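Local coordinates for protein extracellular ligand-binding receptor (Desulfitobacterium hafniense, PDB 4Q6B) that binds leucine between its two lobes and probably delivers amino acids to an ABC transporter as its substrate-binding component, at residues A[105-110]-A[124-129]; A[175-180]-A[212-217]; A[204-209]-A[230-235]; A[226-231]-A[251-256]. All blocks are in the same frame, centred on the assembly; numbering follows the deposited sequence.

Contacts 1, 3 and 4 gather at the bound leucine, whose amino nitrogen is shared between Ala-105 and Thr-107 of contact 1 and, in the conformer described here, Asn-231, which belongs to both contacts 3 and 4. Contact 1 touches the other two directly: Thr-107 CG2 lies 3.7 Å from Asn-231 OD1. Contacts 3 and 4, with centres 9 Å apart, are further joined where Trp-233 packs on Leu-252 and Val-254. Contact 2 lies farther out, its centre about 22 Å from that of contact 1, beside a calcium ion. It reaches contact 3 through helix 207-221, and Leu-215 of that helix packs on both Trp-233 and Leu-227.

Contact 1. Residues A[105-110]-A[124-129]; sequences ASTSPD and PSDQEI. With LEU (leucine), chain B.
Thr-107 and Ser-125 bring the two backbones to 4.3 Å between their CA atoms, and there Asp-126 N, in the first turn of helix 126-139, donates a nearly straight hydrogen bond to Thr-107 O (2.8 Å, 168°). The side chains of Thr-107 and Asp-126 form a second bond. Thr-107 OG1 sits between its own backbone N and carbonyl carbon (chi1 56°) and donates to Asp-126 OD1 at 2.6 Å, meeting the carboxylate from above its plane while the side chains cross at about a right angle. That hydroxyl also accepts from the amino group of the bound leucine, with LEU N 3.0 Å from Thr-107 OG1. The same amino group donates to Ala-105 O, and Thr-107 N donates to the ligand's carboxylate oxygen OXT at 2.9 Å. One loop thus grips both the amino and the carboxylate group of the ligand, in the cleft characteristic of periplasmic binding proteins, and Asp-126 is a second-shell residue that fixes the Thr-107 hydroxyl. An alanine in place of Asp-126 would probably leave that hydroxyl without its acceptor and freer to turn away from the ligand's amino group. Ser-125 is the N-cap of the helix, its OG accepting weakly from Gln-127 N and Glu-128 N. The Pro-109 ring crosses the Asp-126 side chain at about a right angle, its CD 3.7 Å from Asp-126 OD2, and its CG lies 4.2 Å from Gln-127 CB. On the loop side, Ser-108 OG accepts from Asp-110 N in an ST turn.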
# COMPACT_ATOMS: atom_id res chain seq x y z
N ALA A 105 -1.86 -0.88 -4.11
CA ALA A 105 -0.77 -1.40 -3.29
C ALA A 105 0.66 -0.88 -3.51
O ALA A 105 1.50 -1.08 -2.66
CB ALA A 105 -0.79 -2.91 -3.30
N SER A 106 0.93 -0.25 -4.64
CA SER A 106 2.31 0.08 -4.96
C SER A 106 2.70 1.37 -4.26
O SER A 106 2.19 2.42 -4.58
CB SER A 106 2.50 0.23 -6.47
OG SER A 106 2.27 -0.98 -7.16
N THR A 107 3.67 1.27 -3.35
CA THR A 107 4.01 2.39 -2.47
C THR A 107 5.31 3.10 -2.82
O THR A 107 5.63 4.12 -2.20
CB THR A 107 4.15 1.91 -1.01
OG1 THR A 107 5.11 0.84 -0.96
CG2 THR A 107 2.80 1.42 -0.48
N SER A 108 6.05 2.66 -3.84
CA SER A 108 7.27 3.37 -4.22
C SER A 108 7.03 4.83 -4.60
O SER A 108 6.20 5.14 -5.46
CB SER A 108 7.95 2.70 -5.40
OG SER A 108 9.11 3.47 -5.82
N PRO A 109 7.81 5.73 -4.00
CA PRO A 109 7.75 7.15 -4.42
C PRO A 109 7.99 7.37 -5.92
O PRO A 109 7.45 8.31 -6.50
CB PRO A 109 8.87 7.78 -3.59
CG PRO A 109 8.90 6.94 -2.31
CD PRO A 109 8.63 5.52 -2.80
N ASP A 110 8.76 6.49 -6.56
CA ASP A 110 9.12 6.67 -7.95
C ASP A 110 7.91 6.56 -8.92
O ASP A 110 7.99 7.01 -10.08
CB ASP A 110 10.19 5.63 -8.30
CG ASP A 110 10.79 5.87 -9.65
OD1 ASP A 110 11.37 6.98 -9.87
OD2 ASP A 110 10.67 4.97 -10.51
N PRO A 124 -1.10 5.55 0.90
CA PRO A 124 0.09 6.40 1.13
C PRO A 124 1.34 5.78 0.54
O PRO A 124 1.48 4.54 0.52
CB PRO A 124 0.24 6.44 2.67
CG PRO A 124 -0.63 5.28 3.17
CD PRO A 124 -1.69 5.03 2.16
N SER A 125 2.27 6.63 0.11
CA SER A 125 3.55 6.14 -0.42
C SER A 125 4.46 5.83 0.75
O SER A 125 4.16 6.20 1.91
CB SER A 125 4.24 7.21 -1.24
OG SER A 125 4.80 8.20 -0.39
N ASP A 126 5.56 5.18 0.43
CA ASP A 126 6.61 4.85 1.42
C ASP A 126 7.11 6.07 2.16
O ASP A 126 7.47 5.97 3.33
CB ASP A 126 7.84 4.21 0.74
CG ASP A 126 7.55 2.84 0.18
OD1 ASP A 126 6.64 2.15 0.69
OD2 ASP A 126 8.26 2.46 -0.80
N GLN A 127 7.20 7.18 1.46
CA GLN A 127 7.65 8.44 2.03
C GLN A 127 6.68 8.96 3.08
O GLN A 127 7.08 9.42 4.16
CB GLN A 127 7.92 9.45 0.92
CG GLN A 127 7.91 10.88 1.37
CD GLN A 127 8.41 11.82 0.29
OE1 GLN A 127 8.61 11.40 -0.86
NE2 GLN A 127 8.62 13.09 0.65
N GLU A 128 5.38 8.85 2.82
CA GLU A 128 4.39 9.30 3.82
C GLU A 128 4.32 8.38 5.05
O GLU A 128 4.19 8.83 6.19
CB GLU A 128 3.01 9.39 3.15
CG GLU A 128 1.94 9.89 4.09
CD GLU A 128 2.29 11.26 4.73
OE1 GLU A 128 3.05 12.05 4.11
OE2 GLU A 128 1.79 11.53 5.85
N ILE A 129 4.47 7.07 4.82
CA ILE A 129 4.53 6.09 5.89
C ILE A 129 5.75 6.38 6.77
O ILE A 129 5.63 6.44 8.00
CB ILE A 129 4.62 4.68 5.26
CG1 ILE A 129 3.23 4.30 4.73
CG2 ILE A 129 5.15 3.64 6.24
CD1 ILE A 129 3.29 3.15 3.65
N LEU B . 4.03 -1.99 -1.27
CA LEU B . 4.62 -3.06 -2.08
C LEU B . 5.21 -2.50 -3.37
O LEU B . 5.82 -3.22 -4.15
CB LEU B . 3.55 -4.11 -2.40
CG LEU B . 3.24 -4.73 -1.03
CD1 LEU B . 1.76 -4.79 -0.79
CD2 LEU B . 3.89 -6.09 -0.80
OXT LEU B . 5.09 -1.29 -3.61

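Contact 2. Residues A[175-180]-A[212-217]. With CA (calcium ion), chain E.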
# COMPACT_ATOMS: atom_id res chain seq x y z
N ASP A 175 23.49 3.23 13.13
CA ASP A 175 24.09 2.27 12.20
C ASP A 175 23.06 1.91 11.15
O ASP A 175 21.88 1.90 11.43
CB ASP A 175 24.54 0.99 12.94
CG ASP A 175 25.39 0.06 12.08
OD1 ASP A 175 26.07 0.51 11.11
OD2 ASP A 175 25.42 -1.17 12.41
N ARG A 176 23.50 1.66 9.94
CA ARG A 176 22.62 1.07 8.93
C ARG A 176 23.37 -0.13 8.37
O ARG A 176 24.64 -0.16 8.34
CB ARG A 176 22.26 2.09 7.82
CG ARG A 176 23.38 2.36 6.85
CD ARG A 176 22.84 2.93 5.55
NE ARG A 176 21.94 4.06 5.77
CZ ARG A 176 21.14 4.57 4.83
NH1 ARG A 176 20.35 5.60 5.10
NH2 ARG A 176 21.12 4.03 3.62
N PHE A 177 22.64 -1.19 8.03
CA PHE A 177 23.27 -2.43 7.53
C PHE A 177 22.31 -3.17 6.61
O PHE A 177 21.09 -2.96 6.68
CB PHE A 177 23.76 -3.34 8.68
CG PHE A 177 22.65 -4.05 9.45
CD1 PHE A 177 21.70 -3.35 10.20
CD2 PHE A 177 22.54 -5.46 9.41
CE1 PHE A 177 20.69 -4.02 10.93
CE2 PHE A 177 21.53 -6.13 10.14
CZ PHE A 177 20.60 -5.41 10.88
N ASN A 178 22.86 -4.01 5.73
CA ASN A 178 22.01 -4.71 4.76
C ASN A 178 22.25 -6.22 4.65
O ASN A 178 21.60 -6.92 3.85
CB ASN A 178 22.15 -4.06 3.40
CG ASN A 178 23.56 -4.15 2.85
OD1 ASN A 178 24.29 -3.16 2.83
ND2 ASN A 178 23.95 -5.33 2.40
N TYR A 179 23.20 -6.71 5.44
CA TYR A 179 23.54 -8.13 5.42
C TYR A 179 24.15 -8.55 6.74
O TYR A 179 24.96 -7.81 7.30
CB TYR A 179 24.53 -8.44 4.30
CG TYR A 179 24.86 -9.92 4.16
CD1 TYR A 179 23.94 -10.79 3.61
CD2 TYR A 179 26.09 -10.45 4.58
CE1 TYR A 179 24.20 -12.14 3.48
CE2 TYR A 179 26.36 -11.81 4.44
CZ TYR A 179 25.42 -12.64 3.91
OH TYR A 179 25.66 -13.98 3.75
N TYR A 180 23.80 -9.76 7.19
CA TYR A 180 24.55 -10.47 8.23
C TYR A 180 24.62 -11.94 7.84
O TYR A 180 23.66 -12.46 7.28
CB TYR A 180 23.90 -10.28 9.62
CG TYR A 180 22.50 -10.80 9.74
CD1 TYR A 180 21.41 -10.09 9.25
CD2 TYR A 180 22.25 -12.01 10.35
CE1 TYR A 180 20.13 -10.59 9.35
CE2 TYR A 180 20.98 -12.52 10.45
CZ TYR A 180 19.93 -11.81 9.95
OH TYR A 180 18.69 -12.35 10.05
N THR A 212 11.15 -11.24 7.49
CA THR A 212 10.66 -12.14 8.53
C THR A 212 11.80 -12.96 9.13
O THR A 212 11.84 -13.19 10.36
CB THR A 212 9.58 -13.08 7.98
OG1 THR A 212 10.06 -13.71 6.79
CG2 THR A 212 8.34 -12.29 7.63
N GLU A 213 12.74 -13.38 8.28
CA GLU A 213 13.95 -14.05 8.74
C GLU A 213 14.69 -13.23 9.78
O GLU A 213 15.17 -13.79 10.77
CB GLU A 213 14.91 -14.36 7.59
CG GLU A 213 14.51 -15.51 6.70
CD GLU A 213 13.65 -15.01 5.54
OE1 GLU A 213 13.25 -13.81 5.58
OE2 GLU A 213 13.38 -15.80 4.60
N PHE A 214 14.82 -11.92 9.55
CA PHE A 214 15.50 -11.07 10.52
C PHE A 214 14.74 -11.03 11.85
O PHE A 214 15.33 -11.09 12.93
CB PHE A 214 15.65 -9.64 10.00
CG PHE A 214 16.19 -8.68 11.02
CD1 PHE A 214 17.52 -8.78 11.44
CD2 PHE A 214 15.38 -7.70 11.58
CE1 PHE A 214 18.03 -7.91 12.41
CE2 PHE A 214 15.89 -6.82 12.55
CZ PHE A 214 17.22 -6.94 12.97
N LEU A 215 13.42 -10.93 11.77
CA LEU A 215 12.58 -10.87 12.97
C LEU A 215 12.84 -12.10 13.84
O LEU A 215 13.11 -12.00 15.06
CB LEU A 215 11.13 -10.81 12.50
CG LEU A 215 9.97 -10.74 13.47
CD1 LEU A 215 10.14 -9.54 14.34
CD2 LEU A 215 8.69 -10.59 12.66
N VAL A 216 12.80 -13.26 13.21
CA VAL A 216 13.04 -14.51 13.90
C VAL A 216 14.47 -14.56 14.45
O VAL A 216 14.69 -14.98 15.60
CB VAL A 216 12.78 -15.69 12.95
CG1 VAL A 216 13.28 -16.98 13.53
CG2 VAL A 216 11.28 -15.77 12.66
N ASP A 217 15.43 -14.15 13.63
CA ASP A 217 16.82 -14.19 14.08
C ASP A 217 17.06 -13.22 15.25
O ASP A 217 17.81 -13.56 16.18
CB ASP A 217 17.80 -13.85 12.95
CG ASP A 217 17.94 -14.96 11.93
OD1 ASP A 217 17.54 -16.11 12.21
OD2 ASP A 217 18.45 -14.67 10.83
CA CA E . 26.91 -0.12 8.91
O HOH W 1 26.93 -2.16 10.12
O HOH W 2 26.38 2.25 8.94
O HOH W 3 27.62 -2.02 6.99
O HOH W 4 27.26 0.50 6.77
O HOH W 5 28.74 0.43 9.88
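Tyr-180 and Asp-217 form a polar tether, backed by aromatic packing, between the loop just after edge strand 172-177 and helix 207-221 in the lobe with the mixed sheet. Tyr-180 OH donates to Asp-217 OD2 in a very short bond of 2.5 Å. The carboxylate oxygen lies at the edge of the phenol, near the ring plane, while the carboxylate itself is turned 83° from that plane. Tyr-180 CE1 meets CD1 of Phe-214 at 3.8 Å, at the edge of the Phe-214 ring, the two side chains crossing at about a right angle. Phe-214 CE1 also reaches the edge of the Phe-177 ring, 3.9 Å from Phe-177 CZ. A phenylalanine in place of Tyr-180 would probably leave Asp-217 OD2 without this hydroxyl partner. At the start of the segment, Asp-175 OD1 and Arg-176 O bind a calcium ion at 2.4 and 2.3 Å, with five waters completing its modelled shell. Leu-186 of helix 183-195 touches Tyr-180, Phe-214 and Asp-217, while Tyr-148 of strand 144-149 stacks on Phe-177 and meets Phe-214.

Contact 3. Residues A[204-209]-A[230-235]; sequences AKTATG and GNSWDA. With LEU (leucine), chain B; EDO (1,2-ethanediol), chain G.
Two hydrogen bonds join the turn at Ser-232 and Trp-233 to the residues leading into helix 207-221 and to its first residue. Trp-233 NE1 donates to Lys-205 O at 3.0 Å and 166°, with the oxygen near the indole plane and the nitrogen in the carbonyl plane. The second runs from Ala-207 N to Ser-232 OG, 3.3 Å away; a chi1 of 55°, with OG between its own backbone N and carbonyl carbon, brings the hydroxyl within range of that N-H. Thr-206 CB, from the N-cap residue, packs in van der Waals contact beside this bond, 3.5 Å from Ser-232 OG. Apolar contact adds a CH-pi interaction: Ala-207 CB stands over one face of the indole, 3.9 Å from the centroid of the Trp-233 five-membered ring and only 9° off its normal.

The remaining bonds involve bound molecules. Ser-232 N donates to O2 of an ethanediol, probably from the crystallisation liquor. In the conformer described here, Asn-231 OD1 accepts from LEU N of the bound leucine at 3.0 Å. Ser-232 CB approaches LEU CD2 at 3.9 Å. The indole is thus fixed in rotation by its N-H and covered on one face by a methyl group, and the turn that it anchors carries two residues of the leucine pocket.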
# COMPACT_ATOMS: atom_id res chain seq x y z
N ALA A 204 13.68 -1.76 6.78
CA ALA A 204 13.33 -1.23 5.48
C ALA A 204 13.52 -2.35 4.47
O ALA A 204 14.08 -2.17 3.40
CB ALA A 204 14.17 -0.03 5.13
N LYS A 205 13.14 -3.53 4.89
CA LYS A 205 13.13 -4.71 4.08
C LYS A 205 11.69 -5.18 4.08
O LYS A 205 11.02 -5.10 5.09
CB LYS A 205 14.00 -5.79 4.71
CG LYS A 205 15.47 -5.74 4.37
CD LYS A 205 16.08 -7.14 4.34
CE LYS A 205 16.97 -7.32 3.13
NZ LYS A 205 18.43 -7.21 3.44
N THR A 206 11.22 -5.67 2.95
CA THR A 206 9.88 -6.24 2.88
C THR A 206 9.83 -7.55 3.66
O THR A 206 10.85 -8.17 3.89
CB THR A 206 9.45 -6.52 1.44
OG1 THR A 206 10.32 -7.50 0.87
CG2 THR A 206 9.53 -5.26 0.62
N ALA A 207 8.64 -7.93 4.10
CA ALA A 207 8.47 -9.11 4.92
C ALA A 207 8.90 -10.36 4.17
O ALA A 207 9.61 -11.18 4.72
CB ALA A 207 7.03 -9.24 5.36
N THR A 208 8.49 -10.48 2.91
CA THR A 208 8.93 -11.62 2.09
C THR A 208 10.35 -11.47 1.54
O THR A 208 10.91 -12.43 1.03
CB THR A 208 7.99 -11.95 0.92
OG1 THR A 208 7.87 -10.80 0.05
CG2 THR A 208 6.63 -12.36 1.43
N GLY A 209 10.94 -10.27 1.64
CA GLY A 209 12.27 -10.06 1.08
C GLY A 209 13.36 -10.12 2.15
O GLY A 209 14.27 -9.28 2.16
N GLY A 230 7.39 -1.30 7.51
CA GLY A 230 6.38 -0.67 6.68
C GLY A 230 5.31 -1.57 6.14
O GLY A 230 5.06 -2.63 6.70
N ASN A 231 4.66 -1.18 5.05
CA ASN A 231 3.38 -1.80 4.73
C ASN A 231 3.34 -3.27 4.28
O ASN A 231 2.26 -3.89 4.32
CB ASN A 231 2.61 -0.94 3.72
CG ASN A 231 2.73 -1.48 2.31
OD1 ASN A 231 3.80 -1.44 1.72
ND2 ASN A 231 1.64 -2.01 1.79
N SER A 232 4.47 -3.82 3.80
CA SER A 232 4.43 -5.22 3.37
C SER A 232 4.23 -6.16 4.57
O SER A 232 3.97 -7.37 4.41
CB SER A 232 5.73 -5.60 2.64
OG SER A 232 6.83 -5.30 3.47
N TRP A 233 4.35 -5.61 5.76
CA TRP A 233 4.25 -6.39 7.00
C TRP A 233 2.80 -6.49 7.49
O TRP A 233 2.51 -7.25 8.43
CB TRP A 233 5.16 -5.81 8.06
CG TRP A 233 6.63 -5.97 7.73
CD1 TRP A 233 7.34 -5.27 6.79
CD2 TRP A 233 7.55 -6.84 8.37
NE1 TRP A 233 8.66 -5.68 6.80
CE2 TRP A 233 8.81 -6.64 7.76
CE3 TRP A 233 7.43 -7.79 9.38
CZ2 TRP A 233 9.95 -7.36 8.16
CZ3 TRP A 233 8.56 -8.50 9.76
CH2 TRP A 233 9.80 -8.27 9.14
N ASP A 234 1.89 -5.76 6.85
CA ASP A 234 0.45 -5.90 7.13
C ASP A 234 -0.02 -7.28 6.66
O ASP A 234 -0.68 -8.01 7.40
CB ASP A 234 -0.33 -4.78 6.43
CG ASP A 234 -1.69 -4.50 7.09
OD1 ASP A 234 -2.32 -5.45 7.62
OD2 ASP A 234 -2.11 -3.33 7.07
N ALA A 235 0.36 -7.63 5.43
CA ALA A 235 0.12 -8.97 4.86
C ALA A 235 0.83 -10.09 5.64
O ALA A 235 1.17 -11.15 5.07
CB ALA A 235 0.52 -8.99 3.39
N LEU B . 4.03 -1.99 -1.27
CA LEU B . 4.62 -3.06 -2.08
C LEU B . 5.21 -2.50 -3.37
O LEU B . 5.82 -3.22 -4.15
CB LEU B . 3.55 -4.11 -2.40
CG LEU B . 3.24 -4.73 -1.03
CD1 LEU B . 1.76 -4.79 -0.79
CD2 LEU B . 3.89 -6.09 -0.80
OXT LEU B . 5.09 -1.29 -3.61
C1 EDO G . 9.38 -1.61 3.26
O1 EDO G . 10.16 -2.23 2.22
C2 EDO G . 7.89 -1.81 3.02
O2 EDO G . 7.51 -3.02 3.61
O HOH W 6 9.55 -2.30 5.89

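Contact 4. Residues A[226-231]-A[251-256]; sequences PLIAGN and GLLVGS. With LEU (leucine), chain B.
Ile-228 and Leu-253 lie side by side on one face of the sheet, pointing the same way, with Ile-228 CG1 4.1 Å from Leu-253 CB. Leu-253 CG is anti to its backbone N (chi1 -179°), and its CD2 also comes alongside Ile-228 CG1. Both side chains pack against Leu-133 of helix 126-139. Ala-229 and Val-254 point to the other face. There Leu-252 CD1 bridges toward the neighbouring strand, touching Leu-227 CB at 4.0 Å and Ala-229 CB at 4.4 Å, while Leu-227 itself packs on Leu-215 of helix 207-221. Helices therefore cover the sheet on either side, in the layered alpha/beta build of a periplasmic binding protein lobe.

The backbones are adjacent parallel strands whose directions differ by 15°. Leu-253 N donates to Leu-227 O in an almost straight bond (3.0 Å, 177°); Ala-229 N then donates to Leu-253 O, and Gly-255 N to Ala-229 O, both at 2.9 Å. CA-H...O contacts from Ile-228 and Val-254 supplement these bonds. Where the strands begin, a water donates to both Leu-227 O and Gly-251 O. At the far end, Val-254 CG1 lies 3.5 Å from Gly-230 O, and Ser-256 OG bonds to Asp-234. The chemistry is thus that of a sheet interior, with apolar side chains on both faces and backbone polar atoms paired between them; Asn-231, one residue beyond Gly-230 and past the end of strand 227-229, lies at the leucine.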
# COMPACT_ATOMS: atom_id res chain seq x y z
N PRO A 226 12.38 -2.17 20.40
CA PRO A 226 11.25 -2.21 19.46
C PRO A 226 11.66 -2.36 18.01
O PRO A 226 12.67 -1.78 17.60
CB PRO A 226 10.61 -0.83 19.63
CG PRO A 226 10.81 -0.54 21.11
CD PRO A 226 12.21 -1.08 21.40
N LEU A 227 10.88 -3.13 17.25
CA LEU A 227 11.10 -3.32 15.82
C LEU A 227 9.96 -2.61 15.09
O LEU A 227 8.79 -2.67 15.53
CB LEU A 227 11.13 -4.81 15.44
CG LEU A 227 12.08 -5.70 16.26
CD1 LEU A 227 12.07 -7.10 15.69
CD2 LEU A 227 13.50 -5.13 16.20
N ILE A 228 10.31 -1.91 14.01
CA ILE A 228 9.35 -1.11 13.24
C ILE A 228 9.53 -1.43 11.77
O ILE A 228 10.67 -1.60 11.30
CB ILE A 228 9.60 0.42 13.48
CG1 ILE A 228 9.43 0.76 14.95
CG2 ILE A 228 8.62 1.26 12.65
CD1 ILE A 228 10.73 0.96 15.70
N ALA A 229 8.42 -1.53 11.04
CA ALA A 229 8.48 -1.87 9.61
C ALA A 229 7.35 -1.19 8.84
O ALA A 229 6.43 -0.61 9.44
CB ALA A 229 8.42 -3.38 9.43
N GLY A 230 7.39 -1.30 7.51
CA GLY A 230 6.38 -0.67 6.68
C GLY A 230 5.31 -1.57 6.14
O GLY A 230 5.06 -2.63 6.70
N ASN A 231 4.66 -1.18 5.05
CA ASN A 231 3.38 -1.80 4.73
C ASN A 231 3.34 -3.27 4.28
O ASN A 231 2.26 -3.89 4.32
CB ASN A 231 2.61 -0.94 3.72
CG ASN A 231 2.73 -1.48 2.31
OD1 ASN A 231 3.80 -1.44 1.72
ND2 ASN A 231 1.64 -2.01 1.79
N GLY A 251 4.74 -6.92 19.64
CA GLY A 251 5.23 -5.57 19.80
C GLY A 251 5.73 -4.93 18.52
O GLY A 251 6.04 -3.73 18.51
N LEU A 252 5.79 -5.70 17.42
CA LEU A 252 6.10 -5.10 16.11
C LEU A 252 5.18 -3.94 15.72
O LEU A 252 3.95 -4.07 15.77
CB LEU A 252 6.07 -6.18 15.02
CG LEU A 252 6.33 -5.70 13.58
CD1 LEU A 252 7.80 -5.35 13.37
CD2 LEU A 252 5.90 -6.79 12.56
N LEU A 253 5.76 -2.81 15.35
CA LEU A 253 4.98 -1.68 14.88
C LEU A 253 5.04 -1.64 13.35
O LEU A 253 6.13 -1.69 12.78
CB LEU A 253 5.51 -0.36 15.46
CG LEU A 253 4.73 0.90 15.05
CD1 LEU A 253 3.33 0.93 15.69
CD2 LEU A 253 5.54 2.17 15.45
N VAL A 254 3.87 -1.52 12.72
CA VAL A 254 3.76 -1.53 11.28
C VAL A 254 3.09 -0.25 10.76
O VAL A 254 2.04 0.12 11.22
CB VAL A 254 2.96 -2.76 10.82
CG1 VAL A 254 2.70 -2.71 9.32
CG2 VAL A 254 3.69 -4.03 11.22
N GLY A 255 3.72 0.39 9.80
CA GLY A 255 3.14 1.55 9.18
C GLY A 255 2.39 1.07 7.95
O GLY A 255 2.96 0.51 7.05
N SER A 256 1.10 1.34 7.93
CA SER A 256 0.22 0.74 6.95
C SER A 256 -0.95 1.67 6.73
O SER A 256 -0.81 2.85 6.89
CB SER A 256 -0.25 -0.63 7.39
OG SER A 256 -0.87 -1.30 6.31
N LEU B . 4.03 -1.99 -1.27
CA LEU B . 4.62 -3.06 -2.08
C LEU B . 5.21 -2.50 -3.37
O LEU B . 5.82 -3.22 -4.15
CB LEU B . 3.55 -4.11 -2.40
CG LEU B . 3.24 -4.73 -1.03
CD1 LEU B . 1.76 -4.79 -0.79
CD2 LEU B . 3.89 -6.09 -0.80
OXT LEU B . 5.09 -1.29 -3.61
O HOH W 7 7.78 -1.73 17.97